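Local coordinates for YARHG domain-containing protein (Legionella pneumophila subsp. pneumophila, PDB 4G2A), which is of unknown function but may bind nutrients, joining a strand-rich region related to DUF4424 to a helical YARHG domain near the C terminus, at residues Cys48-Lys53 with Val137-Asp142; Val24-Arg29 with Ser170-Thr175; Ile62-Pro67 with Thr129-Leu134; Lys102-Gln107 with Tyr125-Thr130. All blocks are in the same frame, centred on the assembly; numbering follows the deposited sequence.

Segment 24-29, on strand 21-33, comes first in the chain, yet contact 2, which pairs it with 170-175, spans the longest loop and encloses the others. Within it, contact 1 joins 48-53 to 137-142. Inside that, contact 3 joins 62-67 to 129-134. Contact 4, between 102-107 and 125-130, closes the shortest loop and ends on the same strand as contact 3, sharing T129 and T130. None of the loops cross. Contacts 1 and 2 adjoin because strands 21-33 and 43-54 pair with each other, and contacts 3 and 4 flank strand 123-131. Contact 1 packs against contacts 3 and 4 through F52, V137, I139 and H141. The four tie together strands 21-33, 43-54, 60-68, 102-110, 123-131, 136-150 and 174-180.

Contact 1 of 4, residues Cys48-Lys53 with Val137-Asp142; sequences CNFTFK and VNIHHD
F50 faces I139 in a hydrogen-bonded pair of two antiparallel β-strands, 43-54 and 136-150, a pairing that C48 with H141 and F52 with V137 repeat. The F50 N to I139 O bond is 2.8 Å. The F50 side chain leaves with CG beside its own backbone N (chi1 -43°). Its CB and CG lie beside the carbonyl of I139, CD2 lies 3.4 Å from I139 O and 3.8 Å from I139 CG2, and CE2 stands over one face of the H141 ring, 3.5 Å from H141 ND1. CZ at the tip is also near that nitrogen. The two rings form an edge-to-face pair with planes 68° apart, the edge belonging to F50. L12 and P13 of strand 10-15 also pack on F50. F52 extends this buried face, its CE2 lying 3.5 Å from I139 CG1. On the other face T51 OG1 is hydrogen-bonded to S25 OG, while N49 and N138, each with CG anti to its backbone N, pair their amides. Two opposed bonds hold both groups, although their planes differ by 34°: N138 ND2 gives to N49 OD1 at 3.0 Å, and N49 ND2 to N138 OD1 at 2.8 Å.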
# COMPACT_ATOMS: atom_id res chain seq x y z
N CYS A 48 7.03 7.05 10.79
CA CYS A 48 5.90 7.50 11.59
C CYS A 48 6.35 8.21 12.84
O CYS A 48 7.13 7.67 13.60
CB CYS A 48 5.00 6.32 11.95
SG CYS A 48 4.63 5.20 10.58
N ASN A 49 5.78 9.38 13.09
CA ASN A 49 6.03 10.12 14.29
C ASN A 49 4.73 10.22 15.05
O ASN A 49 3.67 10.26 14.43
CB ASN A 49 6.66 11.50 14.02
CG ASN A 49 7.41 11.98 15.25
OD1 ASN A 49 8.56 11.59 15.47
ND2 ASN A 49 6.76 12.74 16.12
N PHE A 50 4.82 10.18 16.39
CA PHE A 50 3.67 10.22 17.29
C PHE A 50 4.00 11.08 18.47
O PHE A 50 5.11 11.02 19.00
CB PHE A 50 3.27 8.81 17.78
CG PHE A 50 3.27 7.72 16.74
CD1 PHE A 50 2.15 7.49 15.95
CD2 PHE A 50 4.40 6.94 16.53
CE1 PHE A 50 2.17 6.51 14.94
CE2 PHE A 50 4.41 5.96 15.53
CZ PHE A 50 3.29 5.75 14.75
N THR A 51 3.02 11.86 18.92
CA THR A 51 3.18 12.72 20.07
C THR A 51 2.15 12.25 21.08
O THR A 51 0.97 12.14 20.76
CB THR A 51 3.02 14.21 19.66
OG1 THR A 51 3.85 14.50 18.54
CG2 THR A 51 3.35 15.16 20.76
N PHE A 52 2.61 11.91 22.27
CA PHE A 52 1.77 11.43 23.37
C PHE A 52 1.85 12.37 24.53
O PHE A 52 2.93 12.88 24.80
CB PHE A 52 2.22 10.03 23.84
CG PHE A 52 2.03 8.93 22.83
CD1 PHE A 52 0.83 8.24 22.76
CD2 PHE A 52 3.06 8.55 21.99
CE1 PHE A 52 0.65 7.21 21.84
CE2 PHE A 52 2.89 7.52 21.07
CZ PHE A 52 1.70 6.84 21.01
N LYS A 53 0.73 12.59 25.23
CA LYS A 53 0.76 13.45 26.41
C LYS A 53 0.24 12.72 27.67
O LYS A 53 -0.85 12.13 27.66
CB LYS A 53 -0.02 14.77 26.20
CG LYS A 53 0.30 15.78 27.30
CD LYS A 53 -0.51 17.06 27.24
CE LYS A 53 -0.46 17.85 28.54
NZ LYS A 53 -1.48 17.38 29.53
N VAL A 137 5.80 12.79 25.23
CA VAL A 137 6.84 11.86 24.81
C VAL A 137 6.71 11.69 23.31
O VAL A 137 5.61 11.53 22.80
CB VAL A 137 6.81 10.51 25.60
CG1 VAL A 137 7.64 9.42 24.93
CG2 VAL A 137 7.29 10.72 27.04
N ASN A 138 7.85 11.79 22.61
CA ASN A 138 7.91 11.59 21.17
C ASN A 138 8.23 10.12 20.86
O ASN A 138 9.18 9.56 21.43
CB ASN A 138 8.95 12.50 20.55
CG ASN A 138 8.75 12.64 19.06
OD1 ASN A 138 7.90 13.39 18.61
ND2 ASN A 138 9.48 11.87 18.27
N ILE A 139 7.41 9.49 20.00
CA ILE A 139 7.61 8.12 19.55
C ILE A 139 7.82 8.18 18.05
O ILE A 139 7.06 8.85 17.36
CB ILE A 139 6.48 7.10 19.97
CG1 ILE A 139 6.31 7.00 21.54
CG2 ILE A 139 6.69 5.70 19.34
CD1 ILE A 139 7.55 6.53 22.37
N HIS A 140 8.87 7.51 17.56
CA HIS A 140 9.17 7.42 16.13
C HIS A 140 9.37 5.96 15.72
O HIS A 140 10.06 5.21 16.40
CB HIS A 140 10.38 8.27 15.72
CG HIS A 140 10.60 8.29 14.24
ND1 HIS A 140 11.50 7.45 13.63
CD2 HIS A 140 9.97 9.02 13.29
CE1 HIS A 140 11.42 7.71 12.34
NE2 HIS A 140 10.51 8.64 12.08
N HIS A 141 8.75 5.59 14.60
CA HIS A 141 8.81 4.29 13.96
C HIS A 141 9.45 4.42 12.58
O HIS A 141 9.23 5.40 11.87
CB HIS A 141 7.41 3.68 13.80
CG HIS A 141 6.80 3.17 15.06
ND1 HIS A 141 5.49 2.70 15.08
CD2 HIS A 141 7.31 3.08 16.31
CE1 HIS A 141 5.26 2.34 16.33
NE2 HIS A 141 6.33 2.55 17.10
N ASP A 142 10.23 3.41 12.22
CA ASP A 142 10.89 3.30 10.92
C ASP A 142 10.94 1.81 10.64
O ASP A 142 11.46 1.05 11.45
CB ASP A 142 12.28 3.97 10.92
CG ASP A 142 13.11 3.84 9.65
OD1 ASP A 142 12.63 3.23 8.68
OD2 ASP A 142 14.27 4.31 9.65

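Contact 2 of 4, residues Val24-Arg29 with Ser170-Thr175; sequences VSELIR and SSIGHT. With SO4 (sulfate ion), chain D; SO4 (sulfate ion), chain E.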
# COMPACT_ATOMS: atom_id res chain seq x y z
N VAL A 24 -1.74 12.94 20.72
CA VAL A 24 -2.15 14.28 20.31
C VAL A 24 -1.84 14.59 18.84
O VAL A 24 -2.50 15.46 18.27
CB VAL A 24 -1.63 15.38 21.27
CG1 VAL A 24 -2.33 15.31 22.62
CG2 VAL A 24 -0.12 15.29 21.45
N SER A 25 -0.89 13.89 18.22
CA SER A 25 -0.55 14.10 16.81
C SER A 25 0.24 12.93 16.25
O SER A 25 0.90 12.22 16.99
CB SER A 25 0.23 15.40 16.61
OG SER A 25 1.61 15.23 16.87
N GLU A 26 0.13 12.73 14.94
CA GLU A 26 0.85 11.71 14.17
C GLU A 26 1.27 12.30 12.83
O GLU A 26 0.61 13.19 12.31
CB GLU A 26 0.01 10.43 13.93
CG GLU A 26 -0.74 9.84 15.12
CD GLU A 26 -1.98 10.64 15.52
OE1 GLU A 26 -2.76 11.01 14.62
OE2 GLU A 26 -2.11 10.96 16.72
N LEU A 27 2.38 11.82 12.30
CA LEU A 27 2.94 12.22 11.02
C LEU A 27 3.38 10.92 10.38
O LEU A 27 4.40 10.37 10.77
CB LEU A 27 4.08 13.23 11.24
CG LEU A 27 4.78 13.81 10.01
CD1 LEU A 27 3.83 14.71 9.20
CD2 LEU A 27 6.00 14.62 10.43
N ILE A 28 2.53 10.37 9.49
CA ILE A 28 2.76 9.05 8.91
C ILE A 28 3.04 9.16 7.40
O ILE A 28 2.17 9.54 6.60
CB ILE A 28 1.55 8.14 9.27
CG1 ILE A 28 1.43 7.99 10.82
CG2 ILE A 28 1.66 6.76 8.59
CD1 ILE A 28 0.05 7.70 11.37
N ARG A 29 4.26 8.82 7.03
CA ARG A 29 4.74 8.89 5.65
C ARG A 29 4.97 7.48 5.17
O ARG A 29 5.72 6.75 5.80
CB ARG A 29 6.01 9.74 5.58
CG ARG A 29 6.30 10.28 4.20
CD ARG A 29 7.57 11.08 4.21
NE ARG A 29 7.97 11.51 2.87
CZ ARG A 29 8.77 10.81 2.09
NH1 ARG A 29 9.25 9.64 2.50
NH2 ARG A 29 9.08 11.25 0.88
N SER A 170 -11.39 10.41 22.89
CA SER A 170 -11.91 9.90 21.62
C SER A 170 -10.90 10.06 20.47
O SER A 170 -10.52 9.07 19.81
CB SER A 170 -13.23 10.59 21.26
OG SER A 170 -13.23 11.99 21.55
N SER A 171 -10.42 11.30 20.29
CA SER A 171 -9.52 11.67 19.21
C SER A 171 -8.05 11.27 19.43
O SER A 171 -7.58 11.14 20.58
CB SER A 171 -9.63 13.17 18.91
OG SER A 171 -8.72 14.01 19.60
N ILE A 172 -7.34 11.05 18.30
CA ILE A 172 -5.90 10.80 18.25
C ILE A 172 -5.24 12.13 17.78
O ILE A 172 -4.13 12.13 17.25
CB ILE A 172 -5.46 9.54 17.42
CG1 ILE A 172 -5.90 9.60 15.94
CG2 ILE A 172 -5.91 8.24 18.09
CD1 ILE A 172 -5.37 8.44 15.03
N GLY A 173 -5.94 13.25 17.98
CA GLY A 173 -5.50 14.60 17.64
C GLY A 173 -5.28 14.87 16.17
O GLY A 173 -6.09 14.47 15.33
N HIS A 174 -4.19 15.62 15.87
CA HIS A 174 -3.78 16.03 14.53
C HIS A 174 -3.11 14.89 13.77
O HIS A 174 -1.94 14.61 13.98
CB HIS A 174 -2.85 17.26 14.59
CG HIS A 174 -2.77 18.01 13.29
ND1 HIS A 174 -1.99 19.13 13.16
CD2 HIS A 174 -3.41 17.79 12.11
CE1 HIS A 174 -2.16 19.55 11.92
NE2 HIS A 174 -3.01 18.77 11.25
N THR A 175 -3.87 14.26 12.87
CA THR A 175 -3.45 13.11 12.08
C THR A 175 -3.01 13.52 10.69
O THR A 175 -3.83 13.99 9.88
CB THR A 175 -4.60 12.07 12.05
OG1 THR A 175 -5.08 11.91 13.40
CG2 THR A 175 -4.19 10.72 11.49
S SO4 D . 11.25 9.07 -0.66
O1 SO4 D . 11.63 7.95 -1.51
O2 SO4 D . 9.99 9.67 -1.13
O3 SO4 D . 11.08 8.62 0.72
O4 SO4 D . 12.32 10.07 -0.70
S SO4 E . 7.25 15.11 0.46
O1 SO4 E . 8.32 14.47 -0.31
O2 SO4 E . 5.98 15.01 -0.27
O3 SO4 E . 7.14 14.44 1.77
O4 SO4 E . 7.57 16.53 0.67
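E26 and T175 face each other in a short parallel β pairing where strand 174-180 begins beside strand 21-33. The backbone bonds run from H174 N to V24 O (2.9 Å) and from E26 N to H174 O (3.0 Å), so H174 grips both neighbours of S25. The E26 side chain starts with CG beside its own backbone N and then bends at chi2 (74°). Its carboxylate turns toward the second segment, where T175 OG1 donates to E26 OE1 over 2.8 Å, nearly along the C-O axis. I172 packs on the same carboxylate: its CG1 occupies the crowded position between backbone N and carbonyl carbon (chi1 59°), and both CG1 and CD1 lie 3.7 Å from E26 OE1. L12 touches E26 and I172 alike. Before the strand, S171 OG accepts from G173 N in an ST turn, and G173 CA makes a C-H...O contact with V24 O at 3.2 Å. On the opposite face S25 OG bonds to T51, and H174, its CG anti to the backbone N, bonds through NE2 to D219. Farther along, R29 is extended from CG to NE and meets two sulfates, probably from the crystallisation liquor. NE bonds to one of them, while NH1 and NH2 grip two oxygens of the other, O3 and O2, each at 2.7 Å.

Contact 3 of 4, residues Ile62-Pro67 with Thr129-Leu134; sequences ISMAFP and TTFPPL. With SO4 (sulfate ion), chain B.
I62 pairs with T129 through two backbone bonds, I62 N to T129 O at 2.9 Å and T129 N to I62 O at 2.8 Å. The hydroxyl of T129 adds a weak bond from OG1 to I62 O, so that carbonyl has two donors from one residue. Both side chains lie on the same face of the sheet: I62 CG1 and T129 OG1 each sit between backbone N and carbonyl carbon, and the two atoms are only 3.1 Å apart. I62 CG1 also approaches F131 CE1 (4.0 Å). S63 N bonds to sulfate O4 at 2.7 Å; the ion, probably from the crystallisation liquor, is held by S17 OG as well. M64, a selenomethionine, points back toward the pair. Its chain is extended beyond CG and crosses T129 at about a right angle, with SE 3.9 Å from T129 CG2. The terminal CE reaches the edge of the F131 ring, in its plane, 3.8 Å from CZ. Farther on, the strand keeps pairing with 123-131, M64 bonding to W127 and F66 to Y125 through the backbone. F52, V137 and I139 pack on M64, T129 and F131, so this is an antiparallel β pair in a strongly curled β region, whose inward side chains meet those of strands 43-54 and 136-150.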
# COMPACT_ATOMS: atom_id res chain seq x y z
N ILE A 62 4.79 3.13 31.24
CA ILE A 62 3.90 2.24 30.50
C ILE A 62 4.69 1.45 29.44
O ILE A 62 5.75 1.88 28.98
CB ILE A 62 2.67 2.98 29.85
CG1 ILE A 62 3.04 3.82 28.60
CG2 ILE A 62 1.84 3.78 30.86
CD1 ILE A 62 2.03 3.74 27.48
N SER A 63 4.15 0.31 29.09
CA SER A 63 4.69 -0.54 28.05
C SER A 63 3.85 -0.28 26.78
O SER A 63 2.61 -0.26 26.82
CB SER A 63 4.66 -2.00 28.48
OG SER A 63 5.40 -2.83 27.60
N MSE A 64 4.52 0.05 25.68
CA MSE A 64 3.89 0.30 24.39
C MSE A 64 4.18 -0.86 23.48
O MSE A 64 5.25 -1.45 23.59
CB MSE A 64 4.41 1.58 23.76
CG MSE A 64 3.83 2.83 24.32
SE MSE A 64 4.18 4.29 23.10
CE MSE A 64 3.70 5.74 24.32
N ALA A 65 3.26 -1.15 22.55
CA ALA A 65 3.44 -2.25 21.61
C ALA A 65 3.11 -1.84 20.20
O ALA A 65 2.14 -1.09 19.98
CB ALA A 65 2.57 -3.42 22.02
N PHE A 66 3.92 -2.35 19.23
CA PHE A 66 3.68 -2.20 17.79
C PHE A 66 3.18 -3.55 17.28
O PHE A 66 4.01 -4.45 17.15
CB PHE A 66 4.93 -1.72 17.02
CG PHE A 66 4.80 -1.86 15.50
CD1 PHE A 66 4.13 -0.91 14.75
CD2 PHE A 66 5.37 -2.94 14.84
CE1 PHE A 66 4.06 -1.02 13.35
CE2 PHE A 66 5.28 -3.06 13.44
CZ PHE A 66 4.63 -2.09 12.71
N PRO A 67 1.86 -3.74 17.02
CA PRO A 67 1.37 -5.04 16.53
C PRO A 67 1.64 -5.22 15.05
O PRO A 67 1.70 -4.25 14.30
CB PRO A 67 -0.13 -5.00 16.80
CG PRO A 67 -0.42 -3.65 17.34
CD PRO A 67 0.75 -2.77 17.12
N THR A 129 8.11 3.21 28.11
CA THR A 129 8.05 4.66 27.95
C THR A 129 7.72 5.28 29.32
O THR A 129 6.70 4.93 29.92
CB THR A 129 7.05 5.10 26.86
OG1 THR A 129 5.72 4.88 27.33
CG2 THR A 129 7.24 4.39 25.54
N THR A 130 8.61 6.14 29.82
CA THR A 130 8.41 6.83 31.09
C THR A 130 8.00 8.26 30.77
O THR A 130 8.64 8.95 29.97
CB THR A 130 9.64 6.74 32.02
OG1 THR A 130 9.93 5.36 32.26
CG2 THR A 130 9.42 7.42 33.36
N PHE A 131 6.90 8.69 31.38
CA PHE A 131 6.41 10.03 31.23
C PHE A 131 6.51 10.78 32.56
O PHE A 131 5.74 10.45 33.47
CB PHE A 131 4.95 10.07 30.75
CG PHE A 131 4.59 9.51 29.40
CD1 PHE A 131 4.57 8.14 29.18
CD2 PHE A 131 4.11 10.35 28.40
CE1 PHE A 131 4.18 7.63 27.94
CE2 PHE A 131 3.69 9.83 27.18
CZ PHE A 131 3.75 8.48 26.95
N PRO A 132 7.37 11.83 32.64
CA PRO A 132 7.36 12.71 33.82
C PRO A 132 5.97 13.37 34.03
O PRO A 132 5.13 13.30 33.13
CB PRO A 132 8.42 13.79 33.46
CG PRO A 132 9.26 13.17 32.41
CD PRO A 132 8.32 12.32 31.62
N PRO A 133 5.69 14.05 35.18
CA PRO A 133 4.36 14.68 35.35
C PRO A 133 3.97 15.66 34.24
O PRO A 133 4.74 16.57 33.90
CB PRO A 133 4.48 15.40 36.70
CG PRO A 133 5.53 14.65 37.44
CD PRO A 133 6.52 14.23 36.39
N LEU A 134 2.78 15.45 33.65
CA LEU A 134 2.13 16.23 32.58
C LEU A 134 2.98 16.38 31.28
O LEU A 134 2.69 17.24 30.43
CB LEU A 134 1.68 17.62 33.10
CG LEU A 134 0.51 17.61 34.09
CD1 LEU A 134 0.27 19.00 34.66
CD2 LEU A 134 -0.79 17.04 33.46
S SO4 B . 1.97 -1.44 31.46
O1 SO4 B . 1.99 -2.89 31.24
O2 SO4 B . 0.78 -1.05 32.21
O3 SO4 B . 3.17 -1.04 32.21
O4 SO4 B . 1.96 -0.77 30.17

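Contact 4 of 4, residues Lys102-Gln107 with Tyr125-Thr130; sequences KQVSAQ and YFWKTT
An antiparallel β bridge between Q107 and F126 joins strand 102-110, which is broken along its length, to strand 123-131. Both backbone bonds are made: Q107 N to F126 O at 2.9 Å, and F126 N to Q107 O at 2.8 Å. The Q107 carbonyl also meets the edge of the F126 ring, in its plane, 3.5 Å from CD1. One residue earlier, A106 CA makes a C-H...O contact with F126 O at 3.3 Å, so that this oxygen is approached by two neighbouring residues, and A106 CB touches Y125 CB. From A106 back toward V104 the segments diverge. S105 O is linked to the other strand by a water that donates to it at 2.9 Å and accepts only weakly from K128 N. V104 still touches the other strand, its CG2 4.0 Å from W127 CB, the two side chains at about a right angle. W127 CG stands between its backbone N and carbonyl carbon (chi1 65°), and the indole leads away from V104. The contact is at the surface, but W127 is buried: its side chain packs on V97 and V99 of strand 95-99 and meets H141 and I139 of strand 136-150. On its other edge strand 123-131 pairs with strand 60-68, which places it between 60-68 and 102-110.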
# COMPACT_ATOMS: atom_id res chain seq x y z
N LYS A 102 15.77 8.90 21.15
CA LYS A 102 16.77 7.89 21.54
C LYS A 102 16.29 6.49 21.13
O LYS A 102 15.19 6.07 21.55
CB LYS A 102 17.07 7.95 23.04
CG LYS A 102 18.14 6.95 23.50
CD LYS A 102 18.36 7.05 24.99
CE LYS A 102 19.11 5.89 25.57
NZ LYS A 102 19.09 5.91 27.06
N GLN A 103 17.12 5.76 20.35
CA GLN A 103 16.80 4.41 19.88
C GLN A 103 16.74 3.43 21.06
O GLN A 103 17.62 3.41 21.92
CB GLN A 103 17.79 3.93 18.79
CG GLN A 103 17.23 2.70 18.05
CD GLN A 103 18.16 2.07 17.04
OE1 GLN A 103 18.57 2.69 16.05
NE2 GLN A 103 18.40 0.78 17.20
N VAL A 104 15.64 2.64 21.11
CA VAL A 104 15.43 1.70 22.21
C VAL A 104 15.33 0.27 21.70
O VAL A 104 14.91 0.05 20.56
CB VAL A 104 14.19 2.06 23.09
CG1 VAL A 104 14.33 3.43 23.73
CG2 VAL A 104 12.88 1.95 22.31
N SER A 105 15.69 -0.70 22.58
CA SER A 105 15.51 -2.13 22.31
C SER A 105 14.01 -2.43 22.28
O SER A 105 13.27 -2.00 23.16
CB SER A 105 16.18 -2.98 23.40
OG SER A 105 17.58 -2.77 23.46
N ALA A 106 13.57 -3.12 21.25
CA ALA A 106 12.18 -3.54 21.11
C ALA A 106 12.17 -5.04 21.21
O ALA A 106 12.88 -5.71 20.44
CB ALA A 106 11.62 -3.07 19.77
N GLN A 107 11.40 -5.59 22.18
CA GLN A 107 11.34 -7.03 22.41
C GLN A 107 10.07 -7.64 21.79
O GLN A 107 8.96 -7.16 22.06
CB GLN A 107 11.41 -7.32 23.93
CG GLN A 107 12.02 -8.67 24.27
CD GLN A 107 11.45 -9.30 25.53
OE1 GLN A 107 11.38 -8.68 26.60
NE2 GLN A 107 11.05 -10.56 25.42
N TYR A 125 5.95 -5.81 18.90
CA TYR A 125 7.25 -5.38 19.43
C TYR A 125 6.95 -4.47 20.60
O TYR A 125 6.10 -3.59 20.47
CB TYR A 125 8.11 -4.66 18.37
CG TYR A 125 8.52 -5.53 17.21
CD1 TYR A 125 9.13 -6.76 17.41
CD2 TYR A 125 8.33 -5.10 15.90
CE1 TYR A 125 9.51 -7.57 16.34
CE2 TYR A 125 8.71 -5.91 14.81
CZ TYR A 125 9.31 -7.13 15.04
OH TYR A 125 9.64 -7.94 13.98
N PHE A 126 7.57 -4.72 21.75
CA PHE A 126 7.30 -3.97 22.99
C PHE A 126 8.48 -3.11 23.42
O PHE A 126 9.64 -3.49 23.22
CB PHE A 126 6.94 -4.94 24.13
CG PHE A 126 5.66 -5.73 23.96
CD1 PHE A 126 5.63 -6.90 23.21
CD2 PHE A 126 4.49 -5.33 24.61
CE1 PHE A 126 4.45 -7.62 23.04
CE2 PHE A 126 3.31 -6.08 24.47
CZ PHE A 126 3.30 -7.22 23.69
N TRP A 127 8.18 -1.98 24.07
CA TRP A 127 9.18 -1.06 24.62
C TRP A 127 8.58 -0.28 25.80
O TRP A 127 7.36 -0.10 25.87
CB TRP A 127 9.74 -0.12 23.52
CG TRP A 127 8.74 0.84 22.94
CD1 TRP A 127 8.52 2.13 23.34
CD2 TRP A 127 7.89 0.62 21.81
NE1 TRP A 127 7.53 2.69 22.58
CE2 TRP A 127 7.14 1.80 21.62
CE3 TRP A 127 7.66 -0.47 20.96
CZ2 TRP A 127 6.17 1.92 20.61
CZ3 TRP A 127 6.70 -0.35 19.97
CH2 TRP A 127 5.96 0.83 19.80
N LYS A 128 9.43 0.18 26.73
CA LYS A 128 8.97 0.96 27.88
C LYS A 128 9.04 2.43 27.54
O LYS A 128 9.89 2.85 26.76
CB LYS A 128 9.80 0.67 29.15
CG LYS A 128 9.71 -0.77 29.65
CD LYS A 128 8.40 -1.10 30.40
CE LYS A 128 8.17 -2.59 30.52
NZ LYS A 128 9.29 -3.29 31.22
N THR A 129 8.11 3.21 28.11
CA THR A 129 8.05 4.66 27.95
C THR A 129 7.72 5.28 29.32
O THR A 129 6.70 4.93 29.92
CB THR A 129 7.05 5.10 26.86
OG1 THR A 129 5.72 4.88 27.33
CG2 THR A 129 7.24 4.39 25.54
N THR A 130 8.61 6.14 29.82
CA THR A 130 8.41 6.83 31.09
C THR A 130 8.00 8.26 30.77
O THR A 130 8.64 8.95 29.97
CB THR A 130 9.64 6.74 32.02
OG1 THR A 130 9.93 5.36 32.26
CG2 THR A 130 9.42 7.42 33.36
O HOH W 1 12.51 -0.91 25.70